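PDB 2XSG: CCMAN5 from Cellulosimicrobium cellulans, which hydrolyses alpha-mannosidic bonds as a calcium-binding bacterial glycosidase of family GH92, and probably trims yeast-type glycans so that mannose-6-phosphate is uncovered. Local coordinates for residues S87-P92 with A121-A126; D219-V224 with G231-A236; R461-Y466 with D546-D551; D356-S361 with V680-S685. All coordinates share one frame; numbering follows the deposited sequence.

Contact 1: residues S87-P92 with A121-A126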
loop_
_atom_site.group_PDB
_atom_site.type_symbol
_atom_site.label_atom_id
_atom_site.label_comp_id
_atom_site.label_asym_id
_atom_site.label_seq_id
_atom_site.Cartn_x
_atom_site.Cartn_y
_atom_site.Cartn_z
ATOM N N SER A 87 29.674 3.009 25.552
ATOM C CA SER A 87 30.734 3.769 24.887
ATOM C C SER A 87 31.322 2.955 23.733
ATOM O O SER A 87 31.307 1.717 23.768
ATOM C CB SER A 87 31.873 4.048 25.881
ATOM O OG SER A 87 31.433 4.916 26.913
ATOM N N TYR A 88 31.890 3.640 22.749
ATOM C CA TYR A 88 32.527 2.969 21.601
ATOM C C TYR A 88 33.929 3.516 21.307
ATOM O O TYR A 88 34.215 4.695 21.563
ATOM C CB TYR A 88 31.640 3.096 20.356
ATOM C CG TYR A 88 30.324 2.328 20.451
ATOM C CD1 TYR A 88 29.146 2.966 20.834
ATOM C CD2 TYR A 88 30.265 0.964 20.156
ATOM C CE1 TYR A 88 27.924 2.268 20.906
ATOM C CE2 TYR A 88 29.062 0.258 20.236
ATOM C CZ TYR A 88 27.900 0.918 20.608
ATOM O OH TYR A 88 26.724 0.218 20.681
ATOM N N THR A 89 34.792 2.656 20.769
ATOM C CA THR A 89 36.148 3.041 20.341
ATOM C C THR A 89 36.354 2.665 18.868
ATOM O O THR A 89 37.413 2.919 18.297
ATOM C CB THR A 89 37.276 2.360 21.196
ATOM O OG1 THR A 89 37.228 0.937 21.031
ATOM C CG2 THR A 89 37.151 2.688 22.670
ATOM N N ALA A 90 35.333 2.036 18.272
ATOM C CA ALA A 90 35.313 1.693 16.848
ATOM C C ALA A 90 33.857 1.674 16.381
ATOM O O ALA A 90 32.944 1.877 17.191
ATOM C CB ALA A 90 35.980 0.328 16.590
ATOM N N ARG A 91 33.644 1.436 15.090
ATOM C CA ARG A 91 32.290 1.348 14.542
ATOM C C ARG A 91 31.511 0.275 15.328
ATOM O O ARG A 91 32.040 -0.806 15.570
ATOM C CB ARG A 91 32.333 1.024 13.054
ATOM C CG ARG A 91 30.945 1.007 12.385
ATOM C CD ARG A 91 30.325 -0.399 12.147
ATOM N NE ARG A 91 29.255 -0.243 11.152
ATOM C CZ ARG A 91 27.990 0.052 11.442
ATOM N NH1 ARG A 91 27.592 0.132 12.712
ATOM N NH2 ARG A 91 27.111 0.233 10.461
ATOM N N PRO A 92 30.275 0.593 15.766
ATOM C CA PRO A 92 29.545 -0.330 16.641
ATOM C C PRO A 92 29.223 -1.653 15.966
ATOM O O PRO A 92 28.895 -1.675 14.777
ATOM C CB PRO A 92 28.254 0.428 16.933
ATOM C CG PRO A 92 28.664 1.875 16.861
ATOM C CD PRO A 92 29.629 1.920 15.714
ATOM N N ALA A 121 24.897 -0.825 28.682
ATOM C CA ALA A 121 26.136 -0.088 28.990
ATOM C C ALA A 121 27.367 -0.972 28.839
ATOM O O ALA A 121 27.240 -2.170 28.656
ATOM C CB ALA A 121 26.073 0.505 30.396
ATOM N N GLY A 122 28.556 -0.384 28.947
ATOM C CA GLY A 122 29.796 -1.095 28.661
ATOM C C GLY A 122 30.519 -0.475 27.472
ATOM O O GLY A 122 30.136 0.601 27.005
ATOM N N THR A 123 31.570 -1.145 26.993
ATOM C CA THR A 123 32.419 -0.599 25.939
ATOM C C THR A 123 32.511 -1.588 24.781
ATOM O O THR A 123 32.852 -2.762 24.975
ATOM C CB THR A 123 33.820 -0.198 26.482
ATOM O OG1 THR A 123 33.648 0.745 27.547
ATOM C CG2 THR A 123 34.654 0.446 25.393
ATOM N N ASP A 124 32.144 -1.119 23.596
ATOM C CA ASP A 124 32.164 -1.939 22.382
ATOM C C ASP A 124 31.455 -3.297 22.550
ATOM O O ASP A 124 30.362 -3.362 23.125
ATOM C CB ASP A 124 33.612 -2.116 21.882
ATOM C CG ASP A 124 34.263 -0.792 21.484
ATOM O OD1 ASP A 124 33.745 -0.102 20.566
ATOM O OD2 ASP A 124 35.306 -0.448 22.085
ATOM N N GLY A 125 32.087 -4.374 22.081
ATOM C CA GLY A 125 31.503 -5.721 22.131
ATOM C C GLY A 125 31.125 -6.227 23.516
ATOM O O GLY A 125 30.435 -7.239 23.657
ATOM N N ALA A 126 31.597 -5.533 24.541
ATOM C CA ALA A 126 31.265 -5.857 25.914
ATOM C C ALA A 126 29.939 -5.226 26.386
ATOM O O ALA A 126 29.499 -5.480 27.521
ATOM C CB ALA A 126 32.415 -5.440 26.831
HETATM O O HOH W 1 32.875 -1.320 18.438
#
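An isolated beta bridge of the parallel kind joins two loops of the N-terminal domain, one following strand 80-84 and the other leaving strand 112-121. The bonding pattern identifies it: S87 faces T123 and engages the residue on each side of it, S87 N donating to G122 O at 2.9 Å and S87 O accepting from D124 N at 3.0 Å. Both bonds lie nearly along their C=O axes, and T123 CA adds a C-H...O contact of 3.4 Å to S87 O. Beyond the bridge a side chain replaces backbone pairing. D124 has CG anti to its own carbonyl carbon (chi1 -63°), and its carboxylate grips T89 twice. D124 OD1 receives T89 N at 3.0 Å through its syn lone pair, in an almost straight bond (172° at the hydrogen), while T89 OG1 donates to D124 OD2 at 2.6 Å from above the carboxylate plane. The same D124 OD1 sits at the edge of the Y88 ring, 3.7 Å from Y88 CD2, and is bridged by a water to R91 O. P92 CG lies over the centre of one face of that ring, and Y88 OH is hydrogen-bonded to T96. What results is a single-residue parallel bridge extended by the D124 carboxylate, which bonds both the backbone N and the hydroxyl of T89, a surface loop-to-loop closure within the beta-sandwich domain of GH92 enzymes.

Contact 2: residues D219-V224 with G231-A236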
loop_
_atom_site.group_PDB
_atom_site.type_symbol
_atom_site.label_atom_id
_atom_site.label_comp_id
_atom_site.label_asym_id
_atom_site.label_seq_id
_atom_site.Cartn_x
_atom_site.Cartn_y
_atom_site.Cartn_z
ATOM N N ASP A 219 34.200 3.601 6.265
ATOM C CA ASP A 219 34.251 2.191 5.851
ATOM C C ASP A 219 35.401 1.364 6.423
ATOM O O ASP A 219 35.385 0.127 6.334
ATOM C CB ASP A 219 34.235 2.100 4.332
ATOM C CG ASP A 219 32.897 2.522 3.742
ATOM O OD1 ASP A 219 31.915 1.749 3.864
ATOM O OD2 ASP A 219 32.838 3.631 3.166
ATOM N N ASP A 220 36.399 2.039 6.983
ATOM C CA ASP A 220 37.492 1.358 7.695
ATOM C C ASP A 220 37.142 1.037 9.152
ATOM O O ASP A 220 38.001 0.595 9.905
ATOM C CB ASP A 220 38.800 2.156 7.616
ATOM C CG ASP A 220 38.736 3.535 8.327
ATOM O OD1 ASP A 220 37.762 3.842 9.058
ATOM O OD2 ASP A 220 39.695 4.324 8.129
ATOM N N ASP A 221 35.889 1.283 9.542
ATOM C CA ASP A 221 35.441 1.031 10.913
ATOM C C ASP A 221 36.161 1.823 12.018
ATOM O O ASP A 221 35.969 1.524 13.189
ATOM C CB ASP A 221 35.514 -0.482 11.230
ATOM C CG ASP A 221 34.492 -1.290 10.432
ATOM O OD1 ASP A 221 33.431 -0.729 10.087
ATOM O OD2 ASP A 221 34.760 -2.470 10.138
ATOM N N ARG A 222 36.977 2.813 11.659
ATOM C CA ARG A 222 37.623 3.647 12.681
ATOM C C ARG A 222 36.674 4.728 13.205
ATOM O O ARG A 222 36.030 5.454 12.432
ATOM C CB ARG A 222 38.945 4.243 12.183
ATOM C CG ARG A 222 40.051 3.215 12.091
ATOM C CD ARG A 222 41.323 3.742 11.449
ATOM N NE ARG A 222 42.212 4.414 12.396
ATOM C CZ ARG A 222 42.409 5.737 12.420
ATOM N NH1 ARG A 222 41.786 6.533 11.555
ATOM N NH2 ARG A 222 43.247 6.267 13.303
ATOM N N LEU A 223 36.567 4.814 14.527
ATOM C CA LEU A 223 35.771 5.859 15.154
ATOM C C LEU A 223 36.680 7.014 15.489
ATOM O O LEU A 223 37.565 6.882 16.335
ATOM C CB LEU A 223 35.092 5.337 16.407
ATOM C CG LEU A 223 34.140 6.309 17.103
ATOM C CD1 LEU A 223 32.941 6.636 16.213
ATOM C CD2 LEU A 223 33.692 5.657 18.392
ATOM N N VAL A 224 36.463 8.144 14.820
ATOM C CA VAL A 224 37.424 9.245 14.832
ATOM C C VAL A 224 36.777 10.586 15.160
ATOM O O VAL A 224 35.547 10.708 15.202
ATOM C CB VAL A 224 38.109 9.395 13.458
ATOM C CG1 VAL A 224 39.093 8.230 13.198
ATOM C CG2 VAL A 224 37.054 9.487 12.349
ATOM N N GLY A 231 30.933 7.611 2.032
ATOM C CA GLY A 231 31.269 6.248 1.612
ATOM C C GLY A 231 30.022 5.402 1.511
ATOM O O GLY A 231 29.056 5.796 0.868
ATOM N N VAL A 232 30.053 4.238 2.152
ATOM C CA VAL A 232 28.929 3.302 2.152
ATOM C C VAL A 232 28.456 3.090 3.586
ATOM O O VAL A 232 27.327 3.473 3.938
ATOM C CB VAL A 232 29.326 1.963 1.511
ATOM C CG1 VAL A 232 28.122 1.043 1.410
ATOM C CG2 VAL A 232 29.903 2.197 0.130
ATOM N N ASP A 233 29.325 2.496 4.410
ATOM C CA ASP A 233 29.079 2.372 5.853
ATOM C C ASP A 233 29.676 3.598 6.543
ATOM O O ASP A 233 30.906 3.689 6.727
ATOM C CB ASP A 233 29.721 1.085 6.382
ATOM C CG ASP A 233 29.353 0.770 7.831
ATOM O OD1 ASP A 233 28.746 1.615 8.517
ATOM O OD2 ASP A 233 29.676 -0.356 8.288
ATOM N N THR A 234 28.817 4.552 6.904
ATOM C CA THR A 234 29.242 5.696 7.707
ATOM C C THR A 234 28.287 5.846 8.885
ATOM O O THR A 234 27.192 5.252 8.900
ATOM C CB THR A 234 29.313 7.045 6.886
ATOM O OG1 THR A 234 27.999 7.457 6.492
ATOM C CG2 THR A 234 30.171 6.892 5.642
ATOM N N GLY A 235 28.709 6.629 9.874
ATOM C CA GLY A 235 27.868 6.943 11.009
ATOM C C GLY A 235 28.441 7.994 11.924
ATOM O O GLY A 235 29.571 8.456 11.730
ATOM N N ALA A 236 27.655 8.368 12.930
ATOM C CA ALA A 236 28.084 9.310 13.959
ATOM C C ALA A 236 27.581 8.861 15.328
ATOM O O ALA A 236 26.534 8.222 15.438
ATOM C CB ALA A 236 27.592 10.720 13.636
#
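The turn between strands 212-217 and 223-224 meets the short link that carries the chain from strand 228-231, in one sheet of the N-terminal domain, to strand 235-240 in another. With CG anti to its carbonyl carbon (chi1 -69°), D219 spreads its two oxygens over consecutive backbone amides. V232 N reaches D219 OD2 at 3.0 Å on the syn lone pair, with 163° at the hydrogen, whereas D233 N approaches D219 OD1 at 2.8 Å from above the carboxylate plane. The fork presses close to the backbone: D219 OD2 is 3.4 Å from G231 CA, and a side chain modelled on G231 would collide with that oxygen. D220 shapes D219's own loop through an Asx turn, D220 OD1 accepting from R222 N at 2.9 Å. D221 OD1 and D233 OD2 stand 4.2 Å apart, a like-charge pair, with carboxylate planes 77° apart. D233 OD1 has positive and neutral donors elsewhere, a salt bridge from R91 and a hydrogen bond from W217 NE1. Such a crowd of carboxylates would be expected to repel and to raise proton affinity; the two amide donors on D219 and the R91 charge at D233 probably offset this, favouring the ionised forms.

Contact 3: residues R461-Y466 with D546-D551; sequences RGYDQY and DAYDMD
Y548 lays its ring almost parallel to that of Y466 (planes 6° apart), but the two are slid so far, with centroids 5.2 Å apart, that they barely overlap. Each ring covers the other's CB instead: Y466 CB stands 3.7 Å from the Y548 centroid and Y548 CB 3.8 Å from the Y466 centroid, both 15° off the normal. Y463 completes the aromatic cluster obliquely, Y548 CD2 lying over its face, 3.7 Å from Y463 CD1. The crowded chi1 of Y548 (56°) turns the ring toward helix 455-474 from the type I turn D546-D549; D546 O lies over the Y548 face opposite Y466 CB. Y548 OH is 3.1 Å from G462 C, and a CB on G462 would clash with this oxygen. An alanine in place of Y548 would remove the ring against Y466 CB and beside Y463 and the hydroxyl at A488 O, and would probably loosen the packing of the turn on helix 455-474. No hydrogen bond crosses between the segments; the buried hydroxyls are satisfied farther out, Y548 OH at A488 O, Y463 OH at A682 O and Y466 OH at G683 O. The join therefore rests mainly on CH-pi and van der Waals contact rather than ring stacking.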
loop_
_atom_site.group_PDB
_atom_site.type_symbol
_atom_site.label_atom_id
_atom_site.label_comp_id
_atom_site.label_asym_id
_atom_site.label_seq_id
_atom_site.Cartn_x
_atom_site.Cartn_y
_atom_site.Cartn_z
ATOM N N ARG A 461 -1.220 -6.756 -20.758
ATOM C CA ARG A 461 -1.132 -5.764 -21.810
ATOM C C ARG A 461 -2.537 -5.320 -22.236
ATOM O O ARG A 461 -2.753 -4.158 -22.603
ATOM C CB ARG A 461 -0.337 -6.309 -23.012
ATOM C CG ARG A 461 -0.253 -5.371 -24.216
ATOM C CD ARG A 461 0.959 -5.678 -25.076
ATOM N NE ARG A 461 2.192 -5.333 -24.364
ATOM C CZ ARG A 461 3.396 -5.836 -24.619
ATOM N NH1 ARG A 461 3.574 -6.713 -25.603
ATOM N NH2 ARG A 461 4.435 -5.458 -23.886
ATOM N N GLY A 462 -3.480 -6.247 -22.201
ATOM C CA GLY A 462 -4.854 -5.939 -22.566
ATOM C C GLY A 462 -5.391 -4.826 -21.688
ATOM O O GLY A 462 -5.933 -3.840 -22.191
ATOM N N TYR A 463 -5.223 -4.973 -20.372
ATOM C CA TYR A 463 -5.680 -3.948 -19.439
ATOM C C TYR A 463 -4.868 -2.636 -19.595
ATOM O O TYR A 463 -5.437 -1.548 -19.568
ATOM C CB TYR A 463 -5.622 -4.473 -18.004
ATOM C CG TYR A 463 -6.685 -3.924 -17.074
ATOM C CD1 TYR A 463 -7.197 -2.628 -17.233
ATOM C CD2 TYR A 463 -7.166 -4.689 -16.012
ATOM C CE1 TYR A 463 -8.175 -2.119 -16.380
ATOM C CE2 TYR A 463 -8.146 -4.173 -15.134
ATOM C CZ TYR A 463 -8.639 -2.886 -15.330
ATOM O OH TYR A 463 -9.604 -2.362 -14.485
ATOM N N ASP A 464 -3.553 -2.747 -19.768
ATOM C CA ASP A 464 -2.709 -1.575 -20.024
ATOM C C ASP A 464 -3.168 -0.798 -21.236
ATOM O O ASP A 464 -3.214 0.436 -21.195
ATOM C CB ASP A 464 -1.256 -1.982 -20.244
ATOM C CG ASP A 464 -0.529 -2.271 -18.946
ATOM O OD1 ASP A 464 -0.983 -1.798 -17.872
ATOM O OD2 ASP A 464 0.499 -2.964 -19.006
ATOM N N GLN A 465 -3.495 -1.526 -22.310
ATOM C CA GLN A 465 -3.921 -0.908 -23.563
ATOM C C GLN A 465 -5.305 -0.277 -23.459
ATOM O O GLN A 465 -5.534 0.824 -24.008
ATOM C CB GLN A 465 -3.848 -1.897 -24.725
ATOM C CG GLN A 465 -2.433 -2.281 -25.134
ATOM C CD GLN A 465 -2.430 -3.318 -26.250
ATOM O OE1 GLN A 465 -3.250 -4.224 -26.249
ATOM N NE2 GLN A 465 -1.527 -3.166 -27.220
ATOM N N TYR A 466 -6.216 -0.936 -22.744
ATOM C CA TYR A 466 -7.466 -0.269 -22.400
ATOM C C TYR A 466 -7.181 1.099 -21.737
ATOM O O TYR A 466 -7.751 2.112 -22.129
ATOM C CB TYR A 466 -8.410 -1.127 -21.509
ATOM C CG TYR A 466 -9.502 -0.264 -20.899
ATOM C CD1 TYR A 466 -10.563 0.212 -21.678
ATOM C CD2 TYR A 466 -9.424 0.147 -19.562
ATOM C CE1 TYR A 466 -11.540 1.060 -21.127
ATOM C CE2 TYR A 466 -10.385 0.982 -19.005
ATOM C CZ TYR A 466 -11.438 1.436 -19.787
ATOM O OH TYR A 466 -12.381 2.257 -19.229
ATOM N N ASP A 546 -9.160 -9.105 -17.315
ATOM C CA ASP A 546 -9.511 -8.024 -18.218
ATOM C C ASP A 546 -10.853 -7.422 -17.824
ATOM O O ASP A 546 -11.870 -7.564 -18.515
ATOM C CB ASP A 546 -9.391 -8.487 -19.685
ATOM C CG ASP A 546 -7.939 -8.672 -20.101
ATOM O OD1 ASP A 546 -7.061 -8.050 -19.450
ATOM O OD2 ASP A 546 -7.666 -9.422 -21.055
ATOM N N ALA A 547 -10.827 -6.770 -16.655
ATOM C CA ALA A 547 -12.028 -6.334 -15.966
ATOM C C ALA A 547 -12.751 -5.157 -16.630
ATOM O O ALA A 547 -13.828 -4.755 -16.171
ATOM C CB ALA A 547 -11.716 -6.020 -14.492
ATOM N N TYR A 548 -12.154 -4.639 -17.703
ATOM C CA TYR A 548 -12.730 -3.587 -18.541
ATOM C C TYR A 548 -13.690 -4.142 -19.599
ATOM O O TYR A 548 -14.261 -3.379 -20.387
ATOM C CB TYR A 548 -11.605 -2.800 -19.232
ATOM C CG TYR A 548 -10.669 -3.678 -20.047
ATOM C CD1 TYR A 548 -10.850 -3.848 -21.413
ATOM C CD2 TYR A 548 -9.611 -4.351 -19.434
ATOM C CE1 TYR A 548 -10.007 -4.675 -22.151
ATOM C CE2 TYR A 548 -8.774 -5.164 -20.148
ATOM C CZ TYR A 548 -8.964 -5.316 -21.509
ATOM O OH TYR A 548 -8.114 -6.145 -22.195
ATOM N N ASP A 549 -13.854 -5.466 -19.633
ATOM C CA ASP A 549 -14.749 -6.096 -20.611
ATOM C C ASP A 549 -15.307 -7.460 -20.188
ATOM O O ASP A 549 -15.073 -8.496 -20.843
ATOM C CB ASP A 549 -14.075 -6.192 -21.990
ATOM C CG ASP A 549 -15.062 -5.968 -23.131
ATOM O OD1 ASP A 549 -16.275 -6.216 -22.939
ATOM O OD2 ASP A 549 -14.624 -5.556 -24.219
ATOM N N MET A 550 -16.070 -7.425 -19.103
ATOM C CA MET A 550 -16.817 -8.561 -18.609
ATOM C C MET A 550 -17.811 -9.058 -19.639
ATOM O O MET A 550 -18.055 -10.243 -19.706
ATOM C CB MET A 550 -17.538 -8.210 -17.295
ATOM C CG MET A 550 -16.611 -8.157 -16.055
ATOM S SD MET A 550 -15.840 -9.751 -15.724
ATOM C CE MET A 550 -17.254 -10.712 -15.178
ATOM N N ASP A 551 -18.375 -8.162 -20.448
ATOM C CA ASP A 551 -19.350 -8.592 -21.451
ATOM C C ASP A 551 -18.697 -9.506 -22.479
ATOM O O ASP A 551 -19.222 -10.579 -22.776
ATOM C CB ASP A 551 -19.999 -7.413 -22.152
ATOM C CG ASP A 551 -21.224 -7.831 -22.969
ATOM O OD1 ASP A 551 -21.066 -8.174 -24.162
ATOM O OD2 ASP A 551 -22.342 -7.836 -22.407
#

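Contact 4: residues D356-S361 with V680-S685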
loop_
_atom_site.group_PDB
_atom_site.type_symbol
_atom_site.label_atom_id
_atom_site.label_comp_id
_atom_site.label_asym_id
_atom_site.label_seq_id
_atom_site.Cartn_x
_atom_site.Cartn_y
_atom_site.Cartn_z
ATOM N N ASP A 356 -0.913 -2.486 -6.628
ATOM C CA ASP A 356 -1.861 -1.633 -5.916
ATOM C C ASP A 356 -2.861 -0.827 -6.729
ATOM O O ASP A 356 -3.598 -0.025 -6.155
ATOM C CB ASP A 356 -1.122 -0.712 -4.927
ATOM C CG ASP A 356 -0.488 0.486 -5.592
ATOM O OD1 ASP A 356 -0.646 0.665 -6.828
ATOM O OD2 ASP A 356 0.190 1.253 -4.862
ATOM N N PHE A 357 -2.879 -1.025 -8.043
ATOM C CA PHE A 357 -3.599 -0.108 -8.935
ATOM C C PHE A 357 -5.068 0.141 -8.572
ATOM O O PHE A 357 -5.555 1.254 -8.737
ATOM C CB PHE A 357 -3.422 -0.476 -10.434
ATOM C CG PHE A 357 -4.134 -1.745 -10.873
ATOM C CD1 PHE A 357 -5.398 -1.679 -11.493
ATOM C CD2 PHE A 357 -3.528 -2.983 -10.735
ATOM C CE1 PHE A 357 -6.056 -2.841 -11.931
ATOM C CE2 PHE A 357 -4.179 -4.166 -11.163
ATOM C CZ PHE A 357 -5.445 -4.093 -11.759
ATOM N N ARG A 358 -5.758 -0.873 -8.055
ATOM C CA ARG A 358 -7.176 -0.687 -7.691
ATOM C C ARG A 358 -7.397 0.243 -6.486
ATOM O O ARG A 358 -8.513 0.725 -6.270
ATOM C CB ARG A 358 -7.861 -2.019 -7.406
ATOM C CG ARG A 358 -8.259 -2.786 -8.640
ATOM C CD ARG A 358 -9.328 -3.846 -8.306
ATOM N NE ARG A 358 -9.941 -4.370 -9.518
ATOM C CZ ARG A 358 -9.334 -5.225 -10.330
ATOM N NH1 ARG A 358 -8.111 -5.649 -10.045
ATOM N NH2 ARG A 358 -9.944 -5.651 -11.425
ATOM N N LYS A 359 -6.354 0.473 -5.691
ATOM C CA LYS A 359 -6.513 1.264 -4.465
ATOM C C LYS A 359 -6.836 2.731 -4.778
ATOM O O LYS A 359 -7.606 3.378 -4.044
ATOM C CB LYS A 359 -5.283 1.131 -3.536
ATOM C CG LYS A 359 -4.143 2.089 -3.838
ATOM C CD LYS A 359 -2.976 1.923 -2.872
ATOM C CE LYS A 359 -1.997 3.062 -3.054
ATOM N NZ LYS A 359 -0.600 2.716 -2.593
ATOM N N PHE A 360 -6.258 3.244 -5.870
ATOM C CA PHE A 360 -6.434 4.632 -6.242
ATOM C C PHE A 360 -7.894 4.926 -6.552
ATOM O O PHE A 360 -8.395 5.998 -6.196
ATOM C CB PHE A 360 -5.536 5.008 -7.434
ATOM C CG PHE A 360 -4.059 4.915 -7.124
ATOM C CD1 PHE A 360 -3.412 5.939 -6.449
ATOM C CD2 PHE A 360 -3.331 3.793 -7.483
ATOM C CE1 PHE A 360 -2.057 5.854 -6.134
ATOM C CE2 PHE A 360 -1.955 3.706 -7.191
ATOM C CZ PHE A 360 -1.328 4.745 -6.521
ATOM N N SER A 361 -8.585 3.975 -7.189
ATOM C CA SER A 361 -9.993 4.171 -7.524
ATOM C C SER A 361 -10.837 4.431 -6.271
ATOM O O SER A 361 -11.837 5.165 -6.337
ATOM C CB SER A 361 -10.562 2.979 -8.277
ATOM O OG SER A 361 -9.807 2.615 -9.433
ATOM N N VAL A 680 -14.430 -2.807 -9.577
ATOM C CA VAL A 680 -14.087 -3.916 -10.479
ATOM C C VAL A 680 -13.261 -3.383 -11.664
ATOM O O VAL A 680 -12.153 -3.836 -11.915
ATOM C CB VAL A 680 -15.345 -4.722 -10.936
ATOM C CG1 VAL A 680 -15.009 -5.686 -12.081
ATOM C CG2 VAL A 680 -15.925 -5.488 -9.742
ATOM N N THR A 681 -13.776 -2.369 -12.332
ATOM C CA THR A 681 -13.055 -1.754 -13.436
ATOM C C THR A 681 -12.358 -0.483 -12.974
ATOM O O THR A 681 -12.968 0.586 -12.954
ATOM C CB THR A 681 -14.008 -1.459 -14.615
ATOM O OG1 THR A 681 -14.778 -2.633 -14.887
ATOM C CG2 THR A 681 -13.228 -1.083 -15.857
ATOM N N ALA A 682 -11.093 -0.619 -12.564
ATOM C CA ALA A 682 -10.212 0.520 -12.423
ATOM C C ALA A 682 -10.031 1.055 -13.835
ATOM O O ALA A 682 -10.016 0.283 -14.801
ATOM C CB ALA A 682 -8.881 0.092 -11.842
ATOM N N GLY A 683 -9.922 2.368 -13.964
ATOM C CA GLY A 683 -9.855 2.979 -15.280
ATOM C C GLY A 683 -11.233 3.230 -15.865
ATOM O O GLY A 683 -11.367 3.499 -17.058
ATOM N N SER A 684 -12.259 3.123 -15.034
ATOM C CA SER A 684 -13.617 3.531 -15.414
ATOM C C SER A 684 -14.136 4.439 -14.299
ATOM O O SER A 684 -13.408 4.723 -13.345
ATOM C CB SER A 684 -14.535 2.317 -15.586
ATOM O OG SER A 684 -14.989 1.844 -14.338
ATOM N N SER A 685 -15.378 4.888 -14.409
ATOM C CA SER A 685 -15.955 5.732 -13.372
ATOM C C SER A 685 -16.918 4.948 -12.485
ATOM O O SER A 685 -17.630 5.533 -11.670
ATOM C CB SER A 685 -16.647 6.941 -13.998
ATOM O OG SER A 685 -17.657 6.530 -14.897
#
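R358 NH2 donates to V680 O at 2.9 Å, with 150° at the hydrogen and the carbonyl oxygen close to the guanidinium plane. The same oxygen takes a second, weak bond from R358 NE at 3.3 Å. Beside this polar grip, A682 CB points at the helix: it meets the edge of the F357 ring, 3.9 Å from F357 CD1, and lies 3.6 Å from S361 OG. Torsions set these groups in place. R358 has CG anti to its carbonyl carbon (chi1 -79°) and then runs extended to NE, while F357 takes the crowded rotamer (chi1 71°). A glycine in place of R358 would remove both guanidinium donors from V680 O and would probably loosen the hold of the loop on the helix. The helix, 353-366, belongs to the helical catalytic domain, an (alpha/alpha)6 barrel in GH92 enzymes, and is kinked within this segment. The facing loop makes a type II turn from T681 to S684, with G683 at its third position and S684 OG bonded to T681 O at 2.8 Å. In the next shell R358 NE also donates to P679 O, and D415 OD1 accepts from both S361 OG and G683 N, bridging helix and turn. On another side of the helix K359 NZ forms a salt bridge with D356 OD2 at 2.8 Å and bonds to A663 O and M321 O.

From the N terminus, contact 1 closes first, bringing together the loops after strands 80-84 and 112-121. Contact 2 follows in series as a short local closure of only six intervening residues; the two touch through R91, which meets D221 and D233, so these four segments form one connected patch of the N-terminal domain. The catalytic domain follows a different scheme: contact 4 opens at helix 353-366 and closes over 300 residues later, and the whole span of contact 3, from 461-466 to 546-551, falls between its ends. Contacts 3 and 4 join directly through A547 with T681 and Y463 with A682. Contacts 1 and 3 lie on opposite sides of the chain's centre, their centres 59 Å apart.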